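Local structure of probable secreted solute-binding lipoprotein (Streptomyces coelicolor, 3I3V) at residues T9-T14 against K63-V68; I288-S293 against K305-M310; N131-D136 against A260-V265; W126-N131 against G266-A271. The protein is probably a lipid-anchored extracellular solute-binding protein that captures a solute outside the cell and hands it to a membrane transporter. All coordinates share one frame; numbering follows the deposited sequence.

In the fold
Contact 1 closes the first loop: its 48 intervening residues, half of them helical, bring 63-68 back beside the N-terminal strand 9-14 in a four-stranded mixed sheet. The chain then crosses to the other side of the molecule. There contact 4 (126-131 with 266-271) closes a loop of 134 residues, and contact 3 (131-136 with 260-265) is nested inside it; they share Asn-131 and their centres lie about 12 Å apart. Contact 2 comes last, a short loop back in the first sheet, its centre about 10 Å from that of contact 1, which it touches. No two loops cross. Contacts 1 and 3 have centres about 45 Å apart, consistent with the two lobes of this family's fold.

Contact 1: residues T9-T14 against K63-V68; sequences TLVVHT and KEADVV
The methyl of Ala-65 is laid against the beta carbon of His-13, CB to CB 3.5 Å, and the same methyl rests near CG1 of Val-11, which stands anti to the backbone N (chi1 -177°). Leu-10 CD2 lies 3.5 Å from Asp-66 CB, the two side chains meeting at a slant. The polar core is the carboxylate of Asp-66. With CG beside its own backbone N, the side chain brings OD2 to strand 9-14, where its anti lone pair takes the N-H of Val-11 (N to OD2 2.7 Å, 168° at the hydrogen). The carboxylate thus stands in for the backbone carbonyl expected at this place in a parallel pair. Lys-299 forms a salt bridge with OD2 and also reaches Thr-9 O, so the charge is probably well compensated in a buried setting. An alanine in place of Asp-66 removes the acceptor of the Val-11 N-H and of the Lys-299 ammonium, and would probably loosen the start of the pairing. Val-11 O is gripped by two in-plane donors, Asp-66 N at 2.8 Å and Val-67 N at 3.2 Å. Regular pairing follows: His-13 N meets Val-67 O at 2.8 Å, almost along the C=O axis. Val-12 and Val-67 point to the face covered by helix 300-310, whereas His-13 and Val-68 face helix 51-60; His-13 NE2 is hydrogen-bonded to Asn-47, just after strand 41-46. Parallel bridges between strands 9-14 and 67-70, with strand 41-46 on the far side of 9-14, give the 2-1-3 strand order of the alpha/beta lobes of periplasmic-type binding proteins.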
loop_
_atom_site.group_PDB
_atom_site.type_symbol
_atom_site.label_atom_id
_atom_site.label_comp_id
_atom_site.label_asym_id
_atom_site.label_seq_id
_atom_site.Cartn_x
_atom_site.Cartn_y
_atom_site.Cartn_z
ATOM N N THR C 9 25.149 -30.055 27.105
ATOM C CA THR C 9 26.471 -30.668 27.156
ATOM C C THR C 9 26.548 -31.604 25.980
ATOM O O THR C 9 25.957 -32.658 25.997
ATOM C CB THR C 9 26.689 -31.502 28.406
ATOM O OG1 THR C 9 26.880 -30.639 29.524
ATOM C CG2 THR C 9 27.924 -32.368 28.247
ATOM N N LEU C 10 27.298 -31.222 24.969
ATOM C CA LEU C 10 27.417 -32.039 23.798
ATOM C C LEU C 10 28.700 -32.833 23.939
ATOM O O LEU C 10 29.750 -32.230 24.094
ATOM C CB LEU C 10 27.514 -31.142 22.578
ATOM C CG LEU C 10 26.846 -31.474 21.259
ATOM C CD1 LEU C 10 27.758 -31.151 20.103
ATOM C CD2 LEU C 10 26.433 -32.909 21.238
ATOM N N VAL C 11 28.636 -34.168 23.911
ATOM C CA VAL C 11 29.855 -34.983 24.023
ATOM C C VAL C 11 30.158 -35.516 22.634
ATOM O O VAL C 11 29.315 -36.161 22.009
ATOM C CB VAL C 11 29.674 -36.179 24.981
ATOM C CG1 VAL C 11 30.988 -36.943 25.104
ATOM C CG2 VAL C 11 29.205 -35.699 26.343
ATOM N N VAL C 12 31.371 -35.243 22.168
ATOM C CA VAL C 12 31.823 -35.642 20.844
ATOM C C VAL C 12 32.981 -36.641 20.903
ATOM O O VAL C 12 34.037 -36.339 21.453
ATOM C CB VAL C 12 32.293 -34.399 20.038
ATOM C CG1 VAL C 12 32.853 -34.818 18.688
ATOM C CG2 VAL C 12 31.140 -33.434 19.863
ATOM N N HIS C 13 32.766 -37.824 20.324
ATOM C CA HIS C 13 33.782 -38.874 20.260
ATOM C C HIS C 13 34.446 -38.706 18.897
ATOM O O HIS C 13 33.842 -39.012 17.872
ATOM C CB HIS C 13 33.128 -40.256 20.371
ATOM C CG HIS C 13 34.056 -41.320 20.861
ATOM N ND1 HIS C 13 33.659 -42.615 21.065
ATOM C CD2 HIS C 13 35.364 -41.254 21.208
ATOM C CE1 HIS C 13 34.686 -43.316 21.527
ATOM N NE2 HIS C 13 35.724 -42.514 21.622
ATOM N N THR C 14 35.690 -38.233 18.903
ATOM C CA THR C 14 36.433 -37.913 17.682
ATOM C C THR C 14 37.812 -38.508 17.527
ATOM O O THR C 14 38.509 -38.735 18.507
ATOM C CB THR C 14 36.695 -36.407 17.603
ATOM O OG1 THR C 14 35.588 -35.703 18.164
ATOM C CG2 THR C 14 36.926 -35.974 16.183
ATOM N N LYS C 63 25.872 -45.208 27.211
ATOM C CA LYS C 63 26.476 -43.946 27.622
ATOM C C LYS C 63 27.452 -43.443 26.555
ATOM O O LYS C 63 28.459 -42.815 26.869
ATOM C CB LYS C 63 27.177 -44.104 28.978
ATOM C CG LYS C 63 28.355 -45.079 28.995
ATOM C CD LYS C 63 28.915 -45.240 30.420
ATOM C CE LYS C 63 30.163 -46.125 30.464
ATOM N NZ LYS C 63 31.320 -45.550 29.702
ATOM N N GLU C 64 27.132 -43.715 25.291
ATOM C CA GLU C 64 27.977 -43.300 24.177
ATOM C C GLU C 64 27.864 -41.805 23.889
ATOM O O GLU C 64 26.860 -41.170 24.217
ATOM C CB GLU C 64 27.628 -44.089 22.905
ATOM C CG GLU C 64 26.326 -43.676 22.215
ATOM C CD GLU C 64 25.080 -44.160 22.949
ATOM O OE1 GLU C 64 23.958 -43.913 22.460
ATOM O OE2 GLU C 64 25.229 -44.791 24.013
ATOM N N ALA C 65 28.906 -41.254 23.273
ATOM C CA ALA C 65 28.940 -39.842 22.917
ATOM C C ALA C 65 27.716 -39.485 22.073
ATOM O O ALA C 65 27.080 -40.364 21.495
ATOM C CB ALA C 65 30.223 -39.536 22.146
ATOM N N ASP C 66 27.395 -38.194 22.001
ATOM C CA ASP C 66 26.249 -37.711 21.232
ATOM C C ASP C 66 26.543 -37.619 19.735
ATOM O O ASP C 66 25.653 -37.792 18.894
ATOM C CB ASP C 66 25.832 -36.328 21.744
ATOM C CG ASP C 66 25.602 -36.310 23.238
ATOM O OD1 ASP C 66 24.723 -37.064 23.707
ATOM O OD2 ASP C 66 26.302 -35.545 23.943
ATOM N N VAL C 67 27.800 -37.329 19.412
ATOM C CA VAL C 67 28.236 -37.190 18.027
ATOM C C VAL C 67 29.565 -37.906 17.868
ATOM O O VAL C 67 30.440 -37.829 18.741
ATOM C CB VAL C 67 28.443 -35.703 17.648
ATOM C CG1 VAL C 67 29.018 -35.599 16.251
ATOM C CG2 VAL C 67 27.129 -34.943 17.735
ATOM N N VAL C 68 29.718 -38.602 16.751
ATOM C CA VAL C 68 30.946 -39.333 16.487
ATOM C C VAL C 68 31.629 -38.798 15.239
ATOM O O VAL C 68 30.973 -38.417 14.280
ATOM C CB VAL C 68 30.666 -40.842 16.294
ATOM C CG1 VAL C 68 31.979 -41.605 16.224
ATOM C CG2 VAL C 68 29.790 -41.362 17.428
#

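Contact 2: residues I288-S293 against K305-M310; sequences IGFWIS and KFLRFM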
loop_
_atom_site.group_PDB
_atom_site.type_symbol
_atom_site.label_atom_id
_atom_site.label_comp_id
_atom_site.label_asym_id
_atom_site.label_seq_id
_atom_site.Cartn_x
_atom_site.Cartn_y
_atom_site.Cartn_z
ATOM N N ILE C 288 36.776 -38.951 7.687
ATOM C CA ILE C 288 35.994 -38.459 8.821
ATOM C C ILE C 288 34.668 -37.741 8.514
ATOM O O ILE C 288 34.624 -36.749 7.792
ATOM C CB ILE C 288 36.863 -37.567 9.717
ATOM C CG1 ILE C 288 37.981 -38.417 10.328
ATOM C CG2 ILE C 288 36.011 -36.919 10.807
ATOM C CD1 ILE C 288 38.829 -37.691 11.347
ATOM N N GLY C 289 33.584 -38.282 9.068
ATOM C CA GLY C 289 32.263 -37.706 8.892
ATOM C C GLY C 289 31.600 -37.592 10.255
ATOM O O GLY C 289 32.114 -38.153 11.229
ATOM N N PHE C 290 30.474 -36.873 10.330
ATOM C CA PHE C 290 29.738 -36.681 11.586
ATOM C C PHE C 290 28.600 -37.700 11.748
ATOM O O PHE C 290 27.679 -37.745 10.930
ATOM C CB PHE C 290 29.133 -35.261 11.641
ATOM C CG PHE C 290 30.158 -34.152 11.758
ATOM C CD1 PHE C 290 30.756 -33.856 12.980
ATOM C CD2 PHE C 290 30.509 -33.388 10.640
ATOM C CE1 PHE C 290 31.689 -32.809 13.094
ATOM C CE2 PHE C 290 31.437 -32.349 10.751
ATOM C CZ PHE C 290 32.026 -32.060 11.983
ATOM N N TRP C 291 28.649 -38.504 12.809
ATOM C CA TRP C 291 27.602 -39.491 13.049
ATOM C C TRP C 291 26.801 -39.081 14.280
ATOM O O TRP C 291 27.349 -38.480 15.207
ATOM C CB TRP C 291 28.199 -40.885 13.283
ATOM C CG TRP C 291 29.099 -41.377 12.191
ATOM C CD1 TRP C 291 30.272 -40.811 11.775
ATOM C CD2 TRP C 291 28.937 -42.576 11.418
ATOM N NE1 TRP C 291 30.852 -41.584 10.798
ATOM C CE2 TRP C 291 30.056 -42.674 10.560
ATOM C CE3 TRP C 291 27.956 -43.578 11.370
ATOM C CZ2 TRP C 291 30.223 -43.734 9.664
ATOM C CZ3 TRP C 291 28.123 -44.631 10.482
ATOM C CH2 TRP C 291 29.248 -44.703 9.642
ATOM N N ILE C 292 25.508 -39.399 14.295
ATOM C CA ILE C 292 24.687 -39.058 15.453
ATOM C C ILE C 292 24.210 -40.321 16.160
ATOM O O ILE C 292 23.646 -41.213 15.541
ATOM C CB ILE C 292 23.461 -38.212 15.059
ATOM C CG1 ILE C 292 23.925 -36.904 14.413
ATOM C CG2 ILE C 292 22.609 -37.920 16.302
ATOM C CD1 ILE C 292 22.803 -35.922 14.153
ATOM N N SER C 293 24.439 -40.389 17.465
ATOM C CA SER C 293 24.036 -41.557 18.234
ATOM C C SER C 293 22.636 -41.392 18.795
ATOM O O SER C 293 22.068 -40.300 18.755
ATOM C CB SER C 293 24.988 -41.772 19.396
ATOM O OG SER C 293 24.835 -40.717 20.328
ATOM N N LYS C 305 23.032 -27.152 16.614
ATOM C CA LYS C 305 23.968 -26.039 16.649
ATOM C C LYS C 305 25.350 -26.436 16.124
ATOM O O LYS C 305 25.903 -25.778 15.252
ATOM C CB LYS C 305 24.107 -25.511 18.082
ATOM C CG LYS C 305 22.801 -25.136 18.784
ATOM C CD LYS C 305 23.119 -24.324 20.044
ATOM C CE LYS C 305 21.896 -24.005 20.900
ATOM N NZ LYS C 305 21.582 -25.093 21.858
ATOM N N PHE C 306 25.889 -27.521 16.666
ATOM C CA PHE C 306 27.215 -28.020 16.309
ATOM C C PHE C 306 27.361 -28.304 14.811
ATOM O O PHE C 306 28.325 -27.873 14.178
ATOM C CB PHE C 306 27.487 -29.285 17.126
ATOM C CG PHE C 306 28.921 -29.718 17.150
ATOM C CD1 PHE C 306 29.916 -28.876 17.634
ATOM C CD2 PHE C 306 29.264 -31.006 16.764
ATOM C CE1 PHE C 306 31.229 -29.312 17.741
ATOM C CE2 PHE C 306 30.574 -31.453 16.867
ATOM C CZ PHE C 306 31.561 -30.602 17.359
ATOM N N LEU C 307 26.398 -29.017 14.240
ATOM C CA LEU C 307 26.456 -29.343 12.826
ATOM C C LEU C 307 26.240 -28.155 11.899
ATOM O O LEU C 307 26.855 -28.089 10.829
ATOM C CB LEU C 307 25.467 -30.463 12.504
ATOM C CG LEU C 307 26.181 -31.816 12.456
ATOM C CD1 LEU C 307 25.272 -32.927 12.938
ATOM C CD2 LEU C 307 26.661 -32.058 11.032
ATOM N N ARG C 308 25.378 -27.216 12.286
ATOM C CA ARG C 308 25.154 -26.046 11.438
ATOM C C ARG C 308 26.447 -25.234 11.421
ATOM O O ARG C 308 26.808 -24.648 10.399
ATOM C CB ARG C 308 24.017 -25.169 11.966
ATOM C CG ARG C 308 22.705 -25.882 12.195
ATOM C CD ARG C 308 21.574 -24.874 12.258
ATOM N NE ARG C 308 21.154 -24.521 10.912
ATOM C CZ ARG C 308 20.020 -24.936 10.365
ATOM N NH1 ARG C 308 19.202 -25.700 11.067
ATOM N NH2 ARG C 308 19.721 -24.616 9.114
ATOM N N PHE C 309 27.132 -25.216 12.563
ATOM C CA PHE C 309 28.399 -24.498 12.727
ATOM C C PHE C 309 29.466 -25.112 11.810
ATOM O O PHE C 309 29.958 -24.458 10.890
ATOM C CB PHE C 309 28.843 -24.573 14.194
ATOM C CG PHE C 309 30.181 -23.941 14.469
ATOM C CD1 PHE C 309 30.325 -22.561 14.509
ATOM C CD2 PHE C 309 31.304 -24.733 14.692
ATOM C CE1 PHE C 309 31.565 -21.987 14.767
ATOM C CE2 PHE C 309 32.553 -24.163 14.949
ATOM C CZ PHE C 309 32.681 -22.793 14.987
HETATM N N MSE C 310 29.807 -26.374 12.058
HETATM C CA MSE C 310 30.806 -27.088 11.265
HETATM C C MSE C 310 30.552 -27.000 9.754
HETATM O O MSE C 310 31.494 -26.995 8.964
HETATM C CB MSE C 310 30.850 -28.555 11.699
HETATM C CG MSE C 310 31.341 -28.765 13.116
HETATM SE SE MSE C 310 33.184 -28.235 13.315
HETATM C CE MSE C 310 33.222 -28.151 15.212
#
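Ser-293 OG is held by two hydrogen bonds and a weak third: one to Ala-65 O, one to the backbone N of Gly-296, and the weak one to Asp-66 O. The bond to Gly-296 makes Ser-293 the N-cap of helix 294-298, directly after strand 289-292. Between 288-293 and 305-310 themselves there are no hydrogen bonds; the contact is apolar and buried. Phe-290 carries it. Its CG lies anti to the carbonyl carbon (chi1 -68°), which sends the ring at the helix, where CZ comes 3.6 Å from Met-310 CG. Met-310, a selenomethionine, bends at chi2, and its SE lies 5.5 Å from the Phe-290 ring centroid, 70° off the normal: an oblique Met-aromatic contact. Leu-307 and Phe-290 overlap with opposed headings, Leu-307 CD2 4.1 Å from Phe-290 CD2, while the other leucine methyl, CD1, is 4.1 Å from Ile-292 CD1. The side chains of Phe-306 and Phe-290 run roughly perpendicular, CE2 to CE1 4.2 Å, and the Phe-306 ring meets Phe-33 edge-to-face. Strand and helix axes pass 11.1 Å apart at 167°, nearly antiparallel. A strand running antiparallel to neighbour 67-70, then turning through helix 294-298 into a helix that covers the sheet, is consistent with the strand that returns from the second lobe in type II periplasmic-type binding folds.

Contact 3: residues N131-D136 against A260-V265; sequences NRALLD and AGHTEV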
loop_
_atom_site.group_PDB
_atom_site.type_symbol
_atom_site.label_atom_id
_atom_site.label_comp_id
_atom_site.label_asym_id
_atom_site.label_seq_id
_atom_site.Cartn_x
_atom_site.Cartn_y
_atom_site.Cartn_z
ATOM N N ASN C 131 57.200 -33.005 -11.787
ATOM C CA ASN C 131 58.268 -32.046 -11.537
ATOM C C ASN C 131 58.734 -31.464 -12.885
ATOM O O ASN C 131 59.356 -32.156 -13.688
ATOM C CB ASN C 131 59.416 -32.752 -10.792
ATOM C CG ASN C 131 60.587 -31.827 -10.491
ATOM O OD1 ASN C 131 61.361 -32.072 -9.564
ATOM N ND2 ASN C 131 60.734 -30.771 -11.285
ATOM N N ARG C 132 58.413 -30.197 -13.132
ATOM C CA ARG C 132 58.774 -29.529 -14.384
ATOM C C ARG C 132 60.268 -29.338 -14.588
ATOM O O ARG C 132 60.788 -29.564 -15.677
ATOM C CB ARG C 132 58.083 -28.173 -14.472
ATOM C CG ARG C 132 56.733 -28.213 -15.141
ATOM C CD ARG C 132 56.886 -28.461 -16.621
ATOM N NE ARG C 132 55.606 -28.375 -17.313
ATOM C CZ ARG C 132 55.465 -28.522 -18.622
ATOM N NH1 ARG C 132 56.530 -28.763 -19.373
ATOM N NH2 ARG C 132 54.265 -28.429 -19.178
ATOM N N ALA C 133 60.955 -28.902 -13.543
ATOM C CA ALA C 133 62.389 -28.697 -13.635
ATOM C C ALA C 133 63.047 -29.953 -14.190
ATOM O O ALA C 133 63.933 -29.873 -15.040
ATOM C CB ALA C 133 62.959 -28.371 -12.268
ATOM N N LEU C 134 62.609 -31.115 -13.719
ATOM C CA LEU C 134 63.187 -32.373 -14.182
ATOM C C LEU C 134 62.697 -32.783 -15.574
ATOM O O LEU C 134 63.448 -33.388 -16.339
ATOM C CB LEU C 134 62.918 -33.483 -13.158
ATOM C CG LEU C 134 63.780 -33.444 -11.883
ATOM C CD1 LEU C 134 65.203 -33.849 -12.197
ATOM C CD2 LEU C 134 63.765 -32.044 -11.291
ATOM N N LEU C 135 61.450 -32.461 -15.908
ATOM C CA LEU C 135 60.931 -32.793 -17.231
ATOM C C LEU C 135 61.665 -31.930 -18.258
ATOM O O LEU C 135 61.880 -32.352 -19.399
ATOM C CB LEU C 135 59.421 -32.539 -17.323
ATOM C CG LEU C 135 58.476 -33.493 -16.576
ATOM C CD1 LEU C 135 57.026 -33.101 -16.844
ATOM C CD2 LEU C 135 58.737 -34.924 -17.017
ATOM N N ASP C 136 62.054 -30.725 -17.839
ATOM C CA ASP C 136 62.782 -29.805 -18.705
ATOM C C ASP C 136 64.200 -30.307 -18.950
ATOM O O ASP C 136 64.667 -30.297 -20.087
ATOM C CB ASP C 136 62.836 -28.398 -18.095
ATOM C CG ASP C 136 61.546 -27.608 -18.305
ATOM O OD1 ASP C 136 60.742 -27.962 -19.194
ATOM O OD2 ASP C 136 61.345 -26.609 -17.586
ATOM N N ALA C 260 58.360 -27.876 -4.723
ATOM C CA ALA C 260 56.962 -27.593 -5.043
ATOM C C ALA C 260 56.820 -26.388 -5.964
ATOM O O ALA C 260 55.881 -26.311 -6.757
ATOM C CB ALA C 260 56.170 -27.354 -3.759
ATOM N N GLY C 261 57.748 -25.441 -5.848
ATOM C CA GLY C 261 57.699 -24.252 -6.682
ATOM C C GLY C 261 57.543 -24.564 -8.160
ATOM O O GLY C 261 56.748 -23.925 -8.857
ATOM N N HIS C 262 58.302 -25.545 -8.640
ATOM C CA HIS C 262 58.236 -25.949 -10.039
ATOM C C HIS C 262 57.616 -27.335 -10.236
ATOM O O HIS C 262 58.107 -28.141 -11.027
ATOM C CB HIS C 262 59.632 -25.886 -10.692
ATOM C CG HIS C 262 60.709 -26.605 -9.933
ATOM N ND1 HIS C 262 61.746 -25.943 -9.315
ATOM C CD2 HIS C 262 60.945 -27.925 -9.746
ATOM C CE1 HIS C 262 62.579 -26.823 -8.784
ATOM N NE2 HIS C 262 62.117 -28.034 -9.033
ATOM N N THR C 263 56.536 -27.603 -9.505
ATOM C CA THR C 263 55.815 -28.868 -9.614
ATOM C C THR C 263 54.389 -28.572 -10.072
ATOM O O THR C 263 53.781 -27.584 -9.669
ATOM C CB THR C 263 55.793 -29.648 -8.256
ATOM O OG1 THR C 263 57.085 -30.208 -8.003
ATOM C CG2 THR C 263 54.778 -30.792 -8.294
ATOM N N GLU C 264 53.867 -29.428 -10.937
ATOM C CA GLU C 264 52.520 -29.268 -11.455
ATOM C C GLU C 264 51.703 -30.536 -11.237
ATOM O O GLU C 264 52.222 -31.639 -11.369
ATOM C CB GLU C 264 52.572 -28.946 -12.945
ATOM C CG GLU C 264 52.949 -27.510 -13.254
ATOM C CD GLU C 264 53.044 -27.250 -14.742
ATOM O OE1 GLU C 264 52.202 -27.784 -15.499
ATOM O OE2 GLU C 264 53.956 -26.505 -15.153
ATOM N N VAL C 265 50.424 -30.379 -10.912
ATOM C CA VAL C 265 49.567 -31.534 -10.685
ATOM C C VAL C 265 48.602 -31.773 -11.832
ATOM O O VAL C 265 48.097 -30.829 -12.450
ATOM C CB VAL C 265 48.750 -31.398 -9.377
ATOM C CG1 VAL C 265 49.680 -31.366 -8.181
ATOM C CG2 VAL C 265 47.892 -30.154 -9.424
#
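Asn-131 stands at the N-cap position of helix 132-138 and still belongs to the sheet: it forms an antiparallel, non-hydrogen-bonded pair with Thr-263, CA to CA 4.5 Å. Its side chain, CG anti to the backbone N, runs beside that of His-262 with the same heading. Arg-132 makes two links. Its backbone N donates to His-262 O at 3.0 Å, nearly along the C=O axis. Its side chain, bent at chi2, sets CG 3.3 Å from Glu-264 OE2 and lets NE form a salt bridge to that same OE2, also 3.3 Å; the donor comes from above the carboxylate plane, 55° out of it, so the bond is poorly directed. NH1 goes on to Asp-141 O. An alanine in place of Arg-132 lacks the guanidinium that pairs with Glu-264 and reaches Asp-141 O, and would probably leave the junction less firmly tied. Ala-133 then sets its CB over one face of the His-262 imidazole, 3.5 Å from the centroid and 22° off the normal, a CH-pi contact, while NE2 of that ring bonds Glu-240. Together these contacts form a strand-to-helix junction in which the turn between helix 257-261 and strand 263-266 supplies the acceptor, His-262 O, for the first N-H of the helix.

Contact 4: residues W126-N131 against G266-A271; sequences WPVAYN and GGWPLA
Backbone hydrogen bonds come first. Val-128 and Gly-266 form an antiparallel hydrogen-bonded pair: Gly-266 N reaches Val-128 O at 2.7 Å, nearly along the C=O axis, and Val-128 N reaches Gly-266 O at 2.9 Å. The second bond is straight at the hydrogen (168°) but its donor stands 40° above the carbonyl plane, consistent with the chain at Gly-266 starting to turn away. The side-chain bond follows: Tyr-130 OH donates to Gly-267 O over 2.7 Å. The tyrosine leaves its strand with CG anti to the carbonyl carbon and beside the backbone N, and the edge of its ring is turned to both Gly-267 O and Gly-266 N, which lie near its plane. A beta carbon at Gly-266 would lie about 3.5 Å from Tyr-130 CE2, a tight approach that its absence avoids. The van der Waals group centres on Val-128 CG2, anti to the carbonyl carbon, which presses on the loop backbone at Trp-268 N (3.5 Å) and on Trp-268 CB (4.0 Å), at the edge of the indole. Tyr-130 and Pro-269 meet tip to tip, OH to CD 3.4 Å, and Pro-269 CD also lies over one face of the Trp-268 indole. Outside the pair, Val-244 of strand 242-246 touches both Val-128 and Tyr-130, and helix 172-182 packs on Trp-268. The chain from Gly-266 to Pro-269 runs at 87° to the strand, so the backbone pairing stops at Gly-266; the phenol takes the next carbonyl, Gly-267 O, and pins the loop as it departs, with every touching residue buried.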
loop_
_atom_site.group_PDB
_atom_site.type_symbol
_atom_site.label_atom_id
_atom_site.label_comp_id
_atom_site.label_asym_id
_atom_site.label_seq_id
_atom_site.Cartn_x
_atom_site.Cartn_y
_atom_site.Cartn_z
ATOM N N TRP C 126 43.578 -37.129 -4.728
ATOM C CA TRP C 126 44.774 -37.955 -4.897
ATOM C C TRP C 126 45.236 -37.847 -6.347
ATOM O O TRP C 126 45.012 -38.760 -7.142
ATOM C CB TRP C 126 44.392 -39.402 -4.582
ATOM C CG TRP C 126 45.490 -40.351 -4.234
ATOM C CD1 TRP C 126 46.673 -40.535 -4.892
ATOM C CD2 TRP C 126 45.453 -41.334 -3.195
ATOM N NE1 TRP C 126 47.373 -41.577 -4.330
ATOM C CE2 TRP C 126 46.644 -42.087 -3.288
ATOM C CE3 TRP C 126 44.524 -41.654 -2.194
ATOM C CZ2 TRP C 126 46.931 -43.141 -2.412
ATOM C CZ3 TRP C 126 44.808 -42.702 -1.322
ATOM C CH2 TRP C 126 46.002 -43.434 -1.439
ATOM N N PRO C 127 45.895 -36.734 -6.711
ATOM C CA PRO C 127 46.372 -36.531 -8.084
ATOM C C PRO C 127 47.809 -36.977 -8.390
ATOM O O PRO C 127 48.491 -37.582 -7.559
ATOM C CB PRO C 127 46.205 -35.032 -8.265
ATOM C CG PRO C 127 46.681 -34.527 -6.909
ATOM C CD PRO C 127 46.024 -35.492 -5.923
ATOM N N VAL C 128 48.253 -36.651 -9.600
ATOM C CA VAL C 128 49.599 -36.965 -10.057
ATOM C C VAL C 128 50.406 -35.670 -10.158
ATOM O O VAL C 128 50.005 -34.731 -10.846
ATOM C CB VAL C 128 49.583 -37.639 -11.451
ATOM C CG1 VAL C 128 50.985 -38.063 -11.830
ATOM C CG2 VAL C 128 48.652 -38.840 -11.446
ATOM N N ALA C 129 51.537 -35.626 -9.461
ATOM C CA ALA C 129 52.413 -34.463 -9.462
ATOM C C ALA C 129 53.577 -34.688 -10.432
ATOM O O ALA C 129 54.199 -35.754 -10.427
ATOM C CB ALA C 129 52.942 -34.214 -8.052
ATOM N N TYR C 130 53.853 -33.677 -11.258
ATOM C CA TYR C 130 54.924 -33.719 -12.259
ATOM C C TYR C 130 55.951 -32.613 -12.003
ATOM O O TYR C 130 55.617 -31.428 -12.003
ATOM C CB TYR C 130 54.340 -33.531 -13.666
ATOM C CG TYR C 130 53.327 -34.583 -14.078
ATOM C CD1 TYR C 130 53.711 -35.695 -14.818
ATOM C CD2 TYR C 130 51.982 -34.460 -13.725
ATOM C CE1 TYR C 130 52.785 -36.661 -15.202
ATOM C CE2 TYR C 130 51.051 -35.421 -14.104
ATOM C CZ TYR C 130 51.460 -36.517 -14.844
ATOM O OH TYR C 130 50.546 -37.466 -15.232
ATOM N N ASN C 131 57.200 -33.005 -11.787
ATOM C CA ASN C 131 58.268 -32.046 -11.537
ATOM C C ASN C 131 58.734 -31.464 -12.885
ATOM O O ASN C 131 59.356 -32.156 -13.688
ATOM C CB ASN C 131 59.416 -32.752 -10.792
ATOM C CG ASN C 131 60.587 -31.827 -10.491
ATOM O OD1 ASN C 131 61.361 -32.072 -9.564
ATOM N ND2 ASN C 131 60.734 -30.771 -11.285
ATOM N N GLY C 266 48.360 -33.051 -12.109
ATOM C CA GLY C 266 47.447 -33.446 -13.162
ATOM C C GLY C 266 46.874 -34.816 -12.834
ATOM O O GLY C 266 46.760 -35.183 -11.663
ATOM N N GLY C 267 46.511 -35.569 -13.867
ATOM C CA GLY C 267 45.968 -36.896 -13.661
ATOM C C GLY C 267 46.869 -37.921 -14.317
ATOM O O GLY C 267 47.876 -37.571 -14.934
ATOM N N TRP C 268 46.520 -39.194 -14.184
ATOM C CA TRP C 268 47.323 -40.249 -14.784
ATOM C C TRP C 268 46.948 -40.397 -16.265
ATOM O O TRP C 268 45.772 -40.484 -16.616
ATOM C CB TRP C 268 47.115 -41.563 -14.016
ATOM C CG TRP C 268 48.021 -42.651 -14.482
ATOM C CD1 TRP C 268 47.789 -43.528 -15.499
ATOM C CD2 TRP C 268 49.354 -42.916 -14.019
ATOM N NE1 TRP C 268 48.893 -44.316 -15.704
ATOM C CE2 TRP C 268 49.867 -43.961 -14.811
ATOM C CE3 TRP C 268 50.162 -42.368 -13.017
ATOM C CZ2 TRP C 268 51.154 -44.472 -14.632
ATOM C CZ3 TRP C 268 51.443 -42.878 -12.837
ATOM C CH2 TRP C 268 51.924 -43.919 -13.642
ATOM N N PRO C 269 47.953 -40.404 -17.156
ATOM C CA PRO C 269 47.734 -40.532 -18.601
ATOM C C PRO C 269 46.778 -41.652 -18.973
ATOM O O PRO C 269 46.694 -42.655 -18.279
ATOM C CB PRO C 269 49.139 -40.763 -19.138
ATOM C CG PRO C 269 49.957 -39.903 -18.237
ATOM C CD PRO C 269 49.388 -40.254 -16.861
ATOM N N LEU C 270 46.066 -41.472 -20.081
ATOM C CA LEU C 270 45.103 -42.457 -20.553
ATOM C C LEU C 270 45.617 -43.293 -21.720
ATOM O O LEU C 270 46.461 -42.844 -22.507
ATOM C CB LEU C 270 43.817 -41.758 -21.000
ATOM C CG LEU C 270 43.034 -40.913 -19.993
ATOM C CD1 LEU C 270 41.877 -40.287 -20.716
ATOM C CD2 LEU C 270 42.535 -41.758 -18.823
ATOM N N ALA C 271 45.095 -44.511 -21.819
ATOM C CA ALA C 271 45.433 -45.417 -22.910
ATOM C C ALA C 271 44.339 -45.136 -23.933
ATOM O O ALA C 271 43.361 -44.456 -23.615
ATOM C CB ALA C 271 45.356 -46.860 -22.444
#